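PDB 2R3B: ADP-dependent (S)-NAD(P)H-hydrate dehydratase from Enterococcus faecalis, which probably catalyses the ADP-dependent dehydration of (S)-NAD(P)HX, a hydrated and damaged form of NAD(P)H, restoring the working cofactor. Local coordinates for residues G45-Y56 with Q111-G122; I60-I68 with P86-A94. One frame throughout, in Å; residues are numbered along the deposited sequence. Where two conformers were deposited one is given.

Contact 1 (G45-Y56 with Q111-G122); sequences GRVVLIGGNRQY and QADVILIGPGLG
The carbonyl oxygen of Arg46 takes two backbone N-H groups from residues 111-122: Asp113 N, at 2.8 Å from Arg46 O and in the carbonyl plane, and Val114 N, a weak bond at 3.3 Å. Asp113 also reaches back with its carboxylate, OD2 accepting from Arg46 N at 2.8 Å through the anti lone pair, so both backbone polar atoms of Arg46 are tied to one residue. In one of two modelled conformers of Arg46, the chain bends at chi3 (60°) and brings the guanidinium over the Gln111 amide, the planes 17° apart. Gln111 OE1 lies 3.1 Å above the guanidinium plane, over its centre; its angle to NH2 is too poor for a hydrogen bond, and Gln111 NE2 is bound by Asn107. Strands 46-50 and 114-117 then run parallel, 10° between their directions, as neighbours within the central sheet of the ribokinase-like fold. Val48 is held through both N and O, by Val114 O and Leu116 N; Ile50 likewise, by Leu116 O and Gly118 N. Val47, Leu49, Val114 and Leu116 share one face, where helices 57-70 and 233-247 pack; Ile50 CD1 meets Ile115 CG2 at 3.8 Å on the other, which helix 125-137 covers. Beyond the strands, Gly52 N donates to Pro119 O at 2.8 Å and Asn53 N to Gly120 O. Asn53 OD1 accepts from Gln55 N, an Asx turn, and from Tyr56 N, the wider Asx motif. Tyr56 CB packs 3.4 Å from Gly120 CA, and the ring edge faces CA of Gly122, predicted to bind (6S)-NADPHX.

Contact 2 (I60-I68 with P86-A94); sequences IIMSTEACI and PLHARCPEA
Helix segments 60-68 and 86-90 run roughly the same way, their axes inclined by 27° and no closer than 10.0 Å, and the turn 91-94 continues the contact beyond the second helix. At that separation the side chains bridge the gap. Glu65 is extended, with CG opposite the backbone N (chi1 -174°), and this carries its carboxylate to Arg90. OE1 of Glu65 accepts a nearly straight hydrogen bond from Arg90 NH2 at 3.0 Å, part of a salt bridge: the oxygen offers its syn lone pair and lies in the guanidinium plane at the edge, while the carboxylate is turned 64° from that plane. A water bridges the pair, donating to Glu65 OE1 at 2.6 Å and accepting from Arg90 NE; a second water joins Glu65 OE2 to Arg90 O. Gln283 also donates to OE2, and Arg90 NH1 bonds Ala89 O of the second subunit, so both charged groups have further partners.

Next to the salt bridge, Ile61 CG2 touches Arg90 CD at 3.7 Å, the two side chains lying nearly perpendicular, and Ile61 and Leu87 lie alongside each other with opposite headings, meeting through CG1 and CB. Cys91 SG sits 3.7 Å from Glu65 CA. Thr64 divides its branches: OG1 donates to Ile60 O of its own helix, leaving CG2 to meet Ala94 CB at 3.6 Å. Ile68 CD1 reaches Cys91 CB and Glu93 CB, each 3.8 Å away. His88 NE2 donates to O of Ala94, the last residue of the type I turn 91-94, with the oxygen in the ring plane.

Strand 74-78 packs against both helices, its Val77 touching Ile60, Thr64 and Leu87, while helix 278-292 borders Glu65 and Arg90 through Thr279.

In the fold
Following the chain from the N terminus, strand 46-50 leads through the Asn53 turn into helix 57-70, then strand 74-78, helix 84-90, strand 95-97 and helix 102-111 before strand 114-117 returns beside strand 46-50. Contact 1 closes this large loop; contact 2, joining the helices after the first and second of these strands, is nested inside it. Strands 46-50, 74-78 and 95-97, parallel neighbours joined through helices 57-70 and 84-90, form successive beta-alpha-beta crossovers. The two contacts also meet directly: Leu49 CD1 lies 3.4 Å from Thr64 CA, and Pro119 CG is 3.4 Å from Ser63 OG. Helix 57-70 thus ties the sheet to helix 84-90; both contacts touch the second subunit, and contact 2 a third as well.

Contact 1 (G45-Y56 with Q111-G122)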
ATOM      1  N   GLY B  45      16.053  21.759   0.643  1.00 16.95           N
ATOM      2  CA  GLY B  45      16.827  21.104   1.671  1.00 16.71           C
ATOM      3  C   GLY B  45      16.964  19.614   1.493  1.00 17.49           C
ATOM      4  O   GLY B  45      16.108  18.970   0.862  1.00 18.14           O
ATOM      5  N   ARG B  46      18.060  19.094   2.038  1.00 16.71           N
ATOM      6  CA  ARG B  46      18.324  17.645   2.082  0.70 16.48           C
ATOM      7  C   ARG B  46      18.153  17.217   3.520  1.00 16.06           C
ATOM      8  O   ARG B  46      18.855  17.705   4.414  1.00 14.87           O
ATOM      9  CB  ARG B  46      19.741  17.299   1.624  0.70 17.23           C
ATOM     10  CG  ARG B  46      20.030  17.477   0.128  0.70 19.04           C
ATOM     11  CD  ARG B  46      21.526  17.221  -0.193  0.70 21.02           C
ATOM     12  NE  ARG B  46      21.945  15.861   0.163  0.70 26.71           N
ATOM     13  CZ  ARG B  46      21.984  14.795  -0.641  0.70 32.52           C
ATOM     14  NH1 ARG B  46      21.640  14.891  -1.932  0.70 33.28           N
ATOM     15  NH2 ARG B  46      22.384  13.605  -0.144  0.70 24.30           N
ATOM     16  N   VAL B  47      17.223  16.313   3.754  1.00 15.99           N
ATOM     17  CA  VAL B  47      16.957  15.867   5.122  1.00 10.73           C
ATOM     18  C   VAL B  47      17.397  14.437   5.257  1.00 12.34           C
ATOM     19  O   VAL B  47      17.211  13.623   4.348  1.00 13.57           O
ATOM     20  CB  VAL B  47      15.454  15.979   5.506  1.00 12.48           C
ATOM     21  CG1 VAL B  47      15.222  15.465   6.903  1.00 14.97           C
ATOM     22  CG2 VAL B  47      14.985  17.418   5.348  1.00 12.58           C
ATOM     23  N   VAL B  48      18.004  14.113   6.392  1.00 10.84           N
ATOM     24  CA  VAL B  48      18.297  12.743   6.690  1.00 11.10           C
ATOM     25  C   VAL B  48      17.566  12.350   7.983  1.00 12.70           C
ATOM     26  O   VAL B  48      17.718  13.024   9.004  1.00 12.53           O
ATOM     27  CB  VAL B  48      19.831  12.495   6.837  1.00 13.88           C
ATOM     28  CG1 VAL B  48      20.084  11.021   7.256  1.00 13.80           C
ATOM     29  CG2 VAL B  48      20.561  12.782   5.526  1.00 13.56           C
ATOM     30  N   LEU B  49      16.759  11.293   7.908  1.00 10.71           N
ATOM     31  CA  LEU B  49      15.980  10.794   9.043  0.70 11.89           C
ATOM     32  C   LEU B  49      16.612   9.493   9.504  1.00 12.99           C
ATOM     33  O   LEU B  49      16.824   8.578   8.691  1.00 12.93           O
ATOM     34  CB  LEU B  49      14.540  10.554   8.602  0.70 12.67           C
ATOM     35  CG  LEU B  49      13.797  11.688   7.880  0.70 12.64           C
ATOM     36  CD1 LEU B  49      12.373  11.217   7.514  0.70 12.75           C
ATOM     37  CD2 LEU B  49      13.773  12.949   8.740  0.70 12.18           C
ATOM     38  N   ILE B  50      16.906   9.370  10.785  1.00 11.21           N
ATOM     39  CA  ILE B  50      17.622   8.216  11.304  1.00 11.55           C
ATOM     40  C   ILE B  50      16.861   7.549  12.437  1.00 14.03           C
ATOM     41  O   ILE B  50      16.555   8.190  13.430  1.00 13.78           O
ATOM     42  CB  ILE B  50      19.015   8.655  11.832  1.00 13.68           C
ATOM     43  CG1 ILE B  50      19.726   9.495  10.771  1.00 12.97           C
ATOM     44  CG2 ILE B  50      19.819   7.413  12.283  1.00 11.84           C
ATOM     45  CD1 ILE B  50      21.099  10.051  11.191  1.00 13.15           C
ATOM     46  N   GLY B  51      16.492   6.272  12.259  1.00 10.95           N
ATOM     47  CA  GLY B  51      15.746   5.544  13.289  1.00 13.36           C
ATOM     48  C   GLY B  51      15.170   4.281  12.721  1.00 12.74           C
ATOM     49  O   GLY B  51      15.563   3.840  11.641  1.00 14.53           O
ATOM     50  N   GLY B  52      14.223   3.709  13.452  1.00 11.64           N
ATOM     51  CA  GLY B  52      13.562   2.498  13.041  1.00 11.83           C
ATOM     52  C   GLY B  52      14.460   1.291  13.111  1.00 10.26           C
ATOM     53  O   GLY B  52      15.064   0.849  12.080  1.00 13.98           O
ATOM     54  N   ASN B  53      14.533   0.705  14.284  1.00 13.30           N
ATOM     55  CA  ASN B  53      15.206  -0.574  14.434  1.00 11.94           C
ATOM     56  C   ASN B  53      14.269  -1.674  13.932  1.00 10.94           C
ATOM     57  O   ASN B  53      13.282  -1.369  13.260  1.00 13.29           O
ATOM     58  CB  ASN B  53      15.754  -0.798  15.852  1.00 15.39           C
ATOM     59  CG  ASN B  53      14.680  -1.095  16.865  1.00 14.81           C
ATOM     60  OD1 ASN B  53      13.499  -1.291  16.525  1.00 14.69           O
ATOM     61  ND2 ASN B  53      15.105  -1.232  18.128  1.00 16.03           N
ATOM     62  N   ARG B  54      14.553  -2.935  14.217  1.00 11.24           N
ATOM     63  CA  ARG B  54      13.769  -4.014  13.654  1.00 10.96           C
ATOM     64  C   ARG B  54      12.384  -4.193  14.258  1.00 13.61           C
ATOM     65  O   ARG B  54      11.500  -4.751  13.612  1.00 15.60           O
ATOM     66  CB  ARG B  54      14.573  -5.303  13.686  1.00 13.20           C
ATOM     67  CG  ARG B  54      15.727  -5.213  12.678  1.00 15.89           C
ATOM     68  CD  ARG B  54      16.350  -6.539  12.416  1.00 23.07           C
ATOM     69  NE  ARG B  54      17.044  -6.980  13.595  1.00 21.70           N
ATOM     70  CZ  ARG B  54      18.274  -6.608  13.918  1.00 30.27           C
ATOM     71  NH1 ARG B  54      18.974  -5.813  13.123  1.00 29.59           N
ATOM     72  NH2 ARG B  54      18.815  -7.072  15.034  1.00 33.14           N
ATOM     73  N   GLN B  55      12.199  -3.670  15.461  1.00 12.32           N
ATOM     74  CA  GLN B  55      10.890  -3.713  16.151  1.00 14.52           C
ATOM     75  C   GLN B  55      10.035  -2.511  15.883  1.00 15.45           C
ATOM     76  O   GLN B  55       8.789  -2.610  15.806  1.00 12.68           O
ATOM     77  CB  GLN B  55      11.100  -3.889  17.660  1.00 16.48           C
ATOM     78  CG  GLN B  55       9.855  -3.790  18.562  1.00 23.71           C
ATOM     79  CD  GLN B  55      10.168  -3.948  20.062  1.00 23.69           C
ATOM     80  OE1 GLN B  55      11.361  -3.989  20.470  1.00 24.08           O
ATOM     81  NE2 GLN B  55       9.101  -3.993  20.906  1.00 24.17           N
ATOM     82  N   TYR B  56      10.692  -1.373  15.742  1.00 14.79           N
ATOM     83  CA  TYR B  56      10.010  -0.068  15.710  1.00 17.24           C
ATOM     84  C   TYR B  56      10.132   0.636  14.351  1.00 17.99           C
ATOM     85  O   TYR B  56      10.067   1.874  14.276  1.00 16.67           O
ATOM     86  CB  TYR B  56      10.621   0.847  16.767  1.00 14.94           C
ATOM     87  CG  TYR B  56      10.693   0.318  18.168  1.00 18.75           C
ATOM     88  CD1 TYR B  56       9.565  -0.138  18.828  1.00 21.27           C
ATOM     89  CD2 TYR B  56      11.888   0.343  18.865  1.00 21.42           C
ATOM     90  CE1 TYR B  56       9.616  -0.582  20.147  1.00 25.49           C
ATOM     91  CE2 TYR B  56      11.960  -0.122  20.169  1.00 19.98           C
ATOM     92  CZ  TYR B  56      10.825  -0.561  20.814  1.00 26.24           C
ATOM     93  OH  TYR B  56      10.938  -0.989  22.122  1.00 26.45           O
ATOM     94  N   GLN B 111      26.232  15.419   3.830  1.00 15.22           N
ATOM     95  CA  GLN B 111      25.510  16.275   2.884  1.00 14.07           C
ATOM     96  C   GLN B 111      24.200  16.896   3.402  1.00 15.97           C
ATOM     97  O   GLN B 111      23.608  17.758   2.741  1.00 16.42           O
ATOM     98  CB  GLN B 111      25.121  15.455   1.682  1.00 16.91           C
ATOM     99  CG  GLN B 111      26.286  14.995   0.876  1.00 19.98           C
ATOM    100  CD  GLN B 111      25.801  14.287  -0.360  1.00 36.93           C
ATOM    101  OE1 GLN B 111      25.086  14.875  -1.191  1.00 35.94           O
ATOM    102  NE2 GLN B 111      26.155  13.013  -0.491  1.00 39.79           N
ATOM    103  N   ALA B 112      23.721  16.435   4.539  1.00 14.71           N
ATOM    104  CA  ALA B 112      22.396  16.838   5.015  1.00 13.65           C
ATOM    105  C   ALA B 112      22.353  18.294   5.438  1.00 16.88           C
ATOM    106  O   ALA B 112      23.331  18.811   6.011  1.00 17.04           O
ATOM    107  CB  ALA B 112      21.985  15.970   6.162  1.00 14.44           C
ATOM    108  N   ASP B 113      21.207  18.947   5.208  1.00 17.00           N
ATOM    109  CA  ASP B 113      20.934  20.241   5.820  1.00 14.59           C
ATOM    110  C   ASP B 113      20.303  20.079   7.205  1.00 15.91           C
ATOM    111  O   ASP B 113      20.507  20.909   8.065  1.00 14.36           O
ATOM    112  CB  ASP B 113      20.006  21.056   4.902  1.00 20.07           C
ATOM    113  CG  ASP B 113      20.642  21.368   3.588  1.00 20.68           C
ATOM    114  OD1 ASP B 113      21.720  21.991   3.612  1.00 21.92           O
ATOM    115  OD2 ASP B 113      20.116  21.008   2.512  1.00 19.77           O
ATOM    116  N   VAL B 114      19.525  19.017   7.381  1.00 13.59           N
ATOM    117  CA  VAL B 114      18.753  18.694   8.607  1.00 12.89           C
ATOM    118  C   VAL B 114      18.886  17.206   8.852  1.00 13.06           C
ATOM    119  O   VAL B 114      18.740  16.401   7.926  1.00 14.30           O
ATOM    120  CB  VAL B 114      17.243  19.052   8.423  1.00  9.58           C
ATOM    121  CG1 VAL B 114      16.445  18.806   9.749  1.00 12.20           C
ATOM    122  CG2 VAL B 114      17.106  20.511   7.926  1.00 14.30           C
ATOM    123  N   ILE B 115      19.200  16.855  10.094  1.00 14.04           N
ATOM    124  CA  ILE B 115      19.261  15.492  10.566  1.00 13.10           C
ATOM    125  C   ILE B 115      18.246  15.320  11.692  1.00 13.72           C
ATOM    126  O   ILE B 115      18.287  16.061  12.677  1.00 14.47           O
ATOM    127  CB  ILE B 115      20.653  15.202  11.169  1.00 13.98           C
ATOM    128  CG1 ILE B 115      21.758  15.475  10.128  1.00 14.69           C
ATOM    129  CG2 ILE B 115      20.719  13.787  11.774  1.00 14.32           C
ATOM    130  CD1 ILE B 115      23.107  15.631  10.798  1.00 14.44           C
ATOM    131  N   LEU B 116      17.375  14.317  11.560  1.00 11.57           N
ATOM    132  CA  LEU B 116      16.499  13.869  12.625  1.00 11.59           C
ATOM    133  C   LEU B 116      16.973  12.496  13.044  1.00 11.95           C
ATOM    134  O   LEU B 116      17.112  11.576  12.199  1.00 14.82           O
ATOM    135  CB  LEU B 116      15.044  13.780  12.141  1.00 13.24           C
ATOM    136  CG  LEU B 116      14.069  13.025  13.045  1.00 15.39           C
ATOM    137  CD1 LEU B 116      13.903  13.767  14.402  1.00 13.01           C
ATOM    138  CD2 LEU B 116      12.714  12.809  12.385  1.00 14.77           C
ATOM    139  N   ILE B 117      17.252  12.350  14.333  1.00 13.36           N
ATOM    140  CA  ILE B 117      17.609  11.060  14.886  1.00 13.44           C
ATOM    141  C   ILE B 117      16.707  10.696  16.064  1.00 14.13           C
ATOM    142  O   ILE B 117      16.486  11.507  16.985  1.00 13.89           O
ATOM    143  CB  ILE B 117      19.114  10.985  15.274  1.00 13.01           C
ATOM    144  CG1 ILE B 117      19.484   9.539  15.705  1.00 15.32           C
ATOM    145  CG2 ILE B 117      19.463  12.064  16.326  1.00 13.94           C
ATOM    146  CD1 ILE B 117      20.995   9.246  15.643  1.00 16.52           C
ATOM    147  N   GLY B 118      16.130   9.495  16.003  1.00 13.15           N
ATOM    148  CA  GLY B 118      15.453   8.942  17.170  1.00 14.45           C
ATOM    149  C   GLY B 118      14.156   8.171  17.030  1.00 14.49           C
ATOM    150  O   GLY B 118      13.915   7.278  17.852  1.00 15.71           O
ATOM    151  N   PRO B 119      13.286   8.517  16.048  1.00 16.15           N
ATOM    152  CA  PRO B 119      12.029   7.749  15.918  1.00 17.75           C
ATOM    153  C   PRO B 119      12.243   6.244  15.739  1.00 15.00           C
ATOM    154  O   PRO B 119      12.893   5.825  14.810  1.00 15.87           O
ATOM    155  CB  PRO B 119      11.365   8.351  14.671  1.00 15.80           C
ATOM    156  CG  PRO B 119      11.934   9.710  14.550  1.00 20.07           C
ATOM    157  CD  PRO B 119      13.355   9.603  15.043  1.00 16.82           C
ATOM    158  N   GLY B 120      11.725   5.449  16.663  1.00 14.31           N
ATOM    159  CA  GLY B 120      11.894   4.006  16.626  1.00 13.60           C
ATOM    160  C   GLY B 120      13.341   3.531  16.726  1.00 11.52           C
ATOM    161  O   GLY B 120      13.657   2.396  16.350  1.00 15.89           O
ATOM    162  N   LEU B 121      14.250   4.376  17.206  1.00 13.72           N
ATOM    163  CA  LEU B 121      15.666   3.986  17.158  1.00 13.49           C
ATOM    164  C   LEU B 121      15.988   2.896  18.164  1.00 17.22           C
ATOM    165  O   LEU B 121      16.918   2.089  17.962  1.00 17.62           O
ATOM    166  CB  LEU B 121      16.562   5.203  17.404  1.00 17.14           C
ATOM    167  CG  LEU B 121      18.069   4.995  17.369  1.00 13.87           C
ATOM    168  CD1 LEU B 121      18.628   4.699  15.980  1.00 14.87           C
ATOM    169  CD2 LEU B 121      18.704   6.246  18.006  1.00 13.80           C
ATOM    170  N   GLY B 122      15.256   2.867  19.262  1.00 16.46           N
ATOM    171  CA  GLY B 122      15.558   1.888  20.309  1.00 17.67           C
ATOM    172  C   GLY B 122      16.777   2.291  21.127  1.00 21.49           C
ATOM    173  O   GLY B 122      17.239   3.432  21.062  1.00 18.22           O
TER
HETATM  174  O   HOH W   1      17.834  -0.313  18.895  1.00 25.31           O

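Contact 2 (I60-I68 with P86-A94)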
ATOM      1  N   ILE B  60       9.855   5.359  11.962  1.00 12.80           N
ATOM      2  CA  ILE B  60      10.611   6.129  10.984  1.00 10.97           C
ATOM      3  C   ILE B  60       9.862   6.266   9.670  1.00 11.87           C
ATOM      4  O   ILE B  60      10.004   7.286   8.965  1.00 12.77           O
ATOM      5  CB  ILE B  60      12.059   5.589  10.798  1.00 13.61           C
ATOM      6  CG1 ILE B  60      12.967   6.710  10.301  1.00 17.02           C
ATOM      7  CG2 ILE B  60      12.094   4.388   9.887  1.00 12.71           C
ATOM      8  CD1 ILE B  60      13.208   7.818  11.295  1.00 16.65           C
ATOM      9  N   ILE B  61       9.036   5.282   9.357  1.00 11.58           N
ATOM     10  CA  ILE B  61       8.207   5.349   8.158  1.00 14.19           C
ATOM     11  C   ILE B  61       7.221   6.502   8.297  1.00 12.39           C
ATOM     12  O   ILE B  61       6.969   7.269   7.346  1.00 13.87           O
ATOM     13  CB  ILE B  61       7.513   3.983   7.913  1.00 14.36           C
ATOM     14  CG1 ILE B  61       8.589   2.952   7.522  1.00 16.14           C
ATOM     15  CG2 ILE B  61       6.446   4.085   6.806  1.00 13.50           C
ATOM     16  CD1 ILE B  61       8.064   1.469   7.408  1.00 15.56           C
HETATM   17  N   MSE B  62       6.676   6.659   9.498  1.00 12.91           N
HETATM   18  CA  MSE B  62       5.743   7.767   9.741  1.00 12.51           C
HETATM   19  C   MSE B  62       6.426   9.149   9.714  1.00 13.90           C
HETATM   20  O   MSE B  62       5.899  10.100   9.122  1.00 12.57           O
HETATM   21  CB  MSE B  62       4.959   7.506  11.049  1.00 13.04           C
HETATM   22  CG  MSE B  62       3.978   6.355  10.887  1.00 17.39           C
HETATM   23 SE   MSE B  62       2.788   6.116  12.332  0.75 14.13          SE
HETATM   24  CE  MSE B  62       3.990   5.318  13.565  1.00 18.14           C
ATOM     25  N   SER B  63       7.628   9.257  10.286  1.00 12.13           N
ATOM     26  CA  SER B  63       8.397  10.470  10.127  1.00 12.49           C
ATOM     27  C   SER B  63       8.714  10.797   8.686  1.00 12.19           C
ATOM     28  O   SER B  63       8.713  11.971   8.295  1.00 11.58           O
ATOM     29  CB  SER B  63       9.723  10.362  10.873  1.00 13.33           C
ATOM     30  OG  SER B  63       9.516  10.172  12.242  1.00 15.60           O
ATOM     31  N   THR B  64       9.044   9.765   7.909  1.00 11.65           N
ATOM     32  CA  THR B  64       9.362   9.946   6.482  1.00 12.80           C
ATOM     33  C   THR B  64       8.176  10.502   5.725  1.00 12.50           C
ATOM     34  O   THR B  64       8.328  11.448   4.965  1.00 12.93           O
ATOM     35  CB  THR B  64       9.837   8.611   5.891  1.00 12.46           C
ATOM     36  OG1 THR B  64      10.981   8.177   6.651  1.00 13.61           O
ATOM     37  CG2 THR B  64      10.177   8.749   4.386  1.00 12.65           C
ATOM     38  N   GLU B  65       6.994   9.947   5.931  1.00 13.47           N
ATOM     39  CA  GLU B  65       5.802  10.428   5.227  1.00 13.11           C
ATOM     40  C   GLU B  65       5.543  11.918   5.569  1.00 12.60           C
ATOM     41  O   GLU B  65       5.173  12.718   4.707  1.00 13.99           O
ATOM     42  CB  GLU B  65       4.588   9.547   5.581  1.00 15.29           C
ATOM     43  CG  GLU B  65       3.338   9.900   4.766  1.00 16.38           C
ATOM     44  CD  GLU B  65       2.304   8.783   4.667  1.00 21.85           C
ATOM     45  OE1 GLU B  65       2.301   7.906   5.572  1.00 22.20           O
ATOM     46  OE2 GLU B  65       1.501   8.808   3.676  1.00 22.08           O
ATOM     47  N   ALA B  66       5.724  12.272   6.840  1.00 12.09           N
ATOM     48  CA  ALA B  66       5.540  13.658   7.315  1.00 11.98           C
ATOM     49  C   ALA B  66       6.542  14.581   6.621  1.00 14.34           C
ATOM     50  O   ALA B  66       6.196  15.667   6.133  1.00 13.40           O
ATOM     51  CB  ALA B  66       5.738  13.718   8.866  1.00 11.63           C
ATOM     52  N   CYS B  67       7.790  14.152   6.565  1.00 14.50           N
ATOM     53  CA  CYS B  67       8.849  14.982   5.965  1.00 14.15           C
ATOM     54  C   CYS B  67       8.629  15.258   4.470  1.00 15.32           C
ATOM     55  O   CYS B  67       8.666  16.413   4.020  1.00 13.31           O
ATOM     56  CB  CYS B  67      10.206  14.319   6.217  1.00 17.73           C
ATOM     57  SG  CYS B  67      11.636  15.299   5.747  1.00 16.58           S
ATOM     58  N   ILE B  68       8.337  14.202   3.714  1.00 13.03           N
ATOM     59  CA  ILE B  68       8.050  14.327   2.288  1.00 14.01           C
ATOM     60  C   ILE B  68       6.855  15.218   2.070  1.00 12.74           C
ATOM     61  O   ILE B  68       6.919  16.180   1.299  1.00 13.98           O
ATOM     62  CB  ILE B  68       7.768  12.958   1.673  1.00 13.12           C
ATOM     63  CG1 ILE B  68       9.055  12.118   1.726  1.00 18.11           C
ATOM     64  CG2 ILE B  68       7.254  13.094   0.226  1.00 16.77           C
ATOM     65  CD1 ILE B  68       8.781  10.681   1.476  1.00 17.00           C
ATOM     66  N   PRO B  86       8.712  -1.851   3.250  1.00 12.52           N
ATOM     67  CA  PRO B  86       7.457  -1.152   3.569  1.00 12.99           C
ATOM     68  C   PRO B  86       7.577   0.356   3.465  1.00 11.87           C
ATOM     69  O   PRO B  86       6.589   1.047   3.174  1.00 12.60           O
ATOM     70  CB  PRO B  86       7.134  -1.623   5.002  1.00 15.74           C
ATOM     71  CG  PRO B  86       8.349  -2.250   5.486  1.00 14.35           C
ATOM     72  CD  PRO B  86       9.133  -2.740   4.343  1.00 12.65           C
ATOM     73  N   LEU B  87       8.773   0.882   3.720  1.00 12.71           N
ATOM     74  CA  LEU B  87       8.987   2.318   3.594  0.70 10.14           C
ATOM     75  C   LEU B  87       8.755   2.763   2.140  1.00 13.42           C
ATOM     76  O   LEU B  87       8.045   3.741   1.884  1.00 14.53           O
ATOM     77  CB  LEU B  87      10.395   2.712   4.091  0.70 12.54           C
ATOM     78  CG  LEU B  87      10.664   4.234   4.250  0.70 13.11           C
ATOM     79  CD1 LEU B  87      11.681   4.485   5.373  0.70 14.64           C
ATOM     80  CD2 LEU B  87      11.159   4.853   2.972  0.70 12.22           C
ATOM     81  N   HIS B  88       9.342   2.059   1.186  1.00 12.40           N
ATOM     82  CA  HIS B  88       9.130   2.386  -0.209  1.00 12.58           C
ATOM     83  C   HIS B  88       7.739   2.084  -0.719  1.00 13.46           C
ATOM     84  O   HIS B  88       7.283   2.734  -1.666  1.00 15.61           O
ATOM     85  CB  HIS B  88      10.158   1.695  -1.107  1.00 13.44           C
ATOM     86  CG  HIS B  88      11.469   2.421  -1.203  1.00 16.85           C
ATOM     87  ND1 HIS B  88      12.645   1.779  -1.543  1.00 15.73           N
ATOM     88  CD2 HIS B  88      11.780   3.732  -1.050  1.00 17.25           C
ATOM     89  CE1 HIS B  88      13.628   2.670  -1.566  1.00 19.82           C
ATOM     90  NE2 HIS B  88      13.127   3.863  -1.273  1.00 17.99           N
ATOM     91  N   ALA B  89       7.069   1.092  -0.154  1.00 11.87           N
ATOM     92  CA  ALA B  89       5.651   0.850  -0.530  1.00 15.27           C
ATOM     93  C   ALA B  89       4.808   2.096  -0.199  1.00 14.54           C
ATOM     94  O   ALA B  89       3.843   2.382  -0.890  1.00 16.50           O
ATOM     95  CB  ALA B  89       5.085  -0.366   0.220  1.00 14.66           C
ATOM     96  N   ARG B  90       5.127   2.781   0.888  1.00 13.57           N
ATOM     97  CA  ARG B  90       4.358   3.954   1.317  1.00 15.91           C
ATOM     98  C   ARG B  90       4.913   5.292   0.808  1.00 18.85           C
ATOM     99  O   ARG B  90       4.163   6.260   0.581  1.00 18.51           O
ATOM    100  CB  ARG B  90       4.286   3.980   2.852  1.00 13.42           C
ATOM    101  CG  ARG B  90       3.555   2.793   3.486  1.00 14.36           C
ATOM    102  CD  ARG B  90       3.445   2.925   4.989  1.00 17.40           C
ATOM    103  NE  ARG B  90       2.658   4.121   5.280  1.00 13.63           N
ATOM    104  CZ  ARG B  90       1.332   4.197   5.269  1.00 15.54           C
ATOM    105  NH1 ARG B  90       0.597   3.125   5.090  1.00 17.37           N
ATOM    106  NH2 ARG B  90       0.738   5.360   5.459  1.00 17.71           N
ATOM    107  N   CYS B  91       6.225   5.363   0.676  1.00 14.79           N
ATOM    108  CA  CYS B  91       6.953   6.605   0.410  1.00 14.81           C
ATOM    109  C   CYS B  91       8.062   6.340  -0.576  1.00 12.66           C
ATOM    110  O   CYS B  91       9.236   6.309  -0.184  1.00 12.75           O
ATOM    111  CB  CYS B  91       7.623   7.107   1.698  1.00 17.97           C
ATOM    112  SG  CYS B  91       6.460   7.479   3.074  1.00 27.65           S
ATOM    113  N   PRO B  92       7.725   6.162  -1.860  1.00 12.60           N
ATOM    114  CA  PRO B  92       8.804   5.950  -2.822  1.00 13.78           C
ATOM    115  C   PRO B  92       9.710   7.157  -3.083  1.00 13.13           C
ATOM    116  O   PRO B  92      10.771   6.989  -3.674  1.00 13.49           O
ATOM    117  CB  PRO B  92       8.060   5.513  -4.076  1.00 14.57           C
ATOM    118  CG  PRO B  92       6.796   6.225  -3.980  1.00 16.26           C
ATOM    119  CD  PRO B  92       6.419   6.151  -2.533  1.00 15.29           C
ATOM    120  N   GLU B  93       9.336   8.349  -2.598  1.00 12.59           N
ATOM    121  CA  GLU B  93      10.141   9.530  -2.739  1.00 14.67           C
ATOM    122  C   GLU B  93      11.455   9.446  -1.922  1.00 16.65           C
ATOM    123  O   GLU B  93      12.414  10.117  -2.237  1.00 16.01           O
ATOM    124  CB  GLU B  93       9.363  10.745  -2.266  1.00 17.26           C
ATOM    125  CG  GLU B  93       8.131  11.035  -3.099  1.00 14.06           C
ATOM    126  CD  GLU B  93       6.902  10.304  -2.681  1.00 23.07           C
ATOM    127  OE1 GLU B  93       6.940   9.500  -1.700  1.00 21.12           O
ATOM    128  OE2 GLU B  93       5.881  10.526  -3.394  1.00 28.66           O
ATOM    129  N   ALA B  94      11.463   8.646  -0.867  1.00 13.71           N
ATOM    130  CA  ALA B  94      12.569   8.592   0.076  1.00 14.06           C
ATOM    131  C   ALA B  94      13.684   7.718  -0.441  1.00 15.12           C
ATOM    132  O   ALA B  94      13.427   6.622  -0.985  1.00 17.28           O
ATOM    133  CB  ALA B  94      12.105   7.993   1.407  1.00 15.53           C
TER
HETATM  134  O   HOH W   2       4.019   6.401   6.793  1.00 20.45           O
HETATM  135  O   HOH W   3       1.566   6.332   1.904  1.00 37.61           O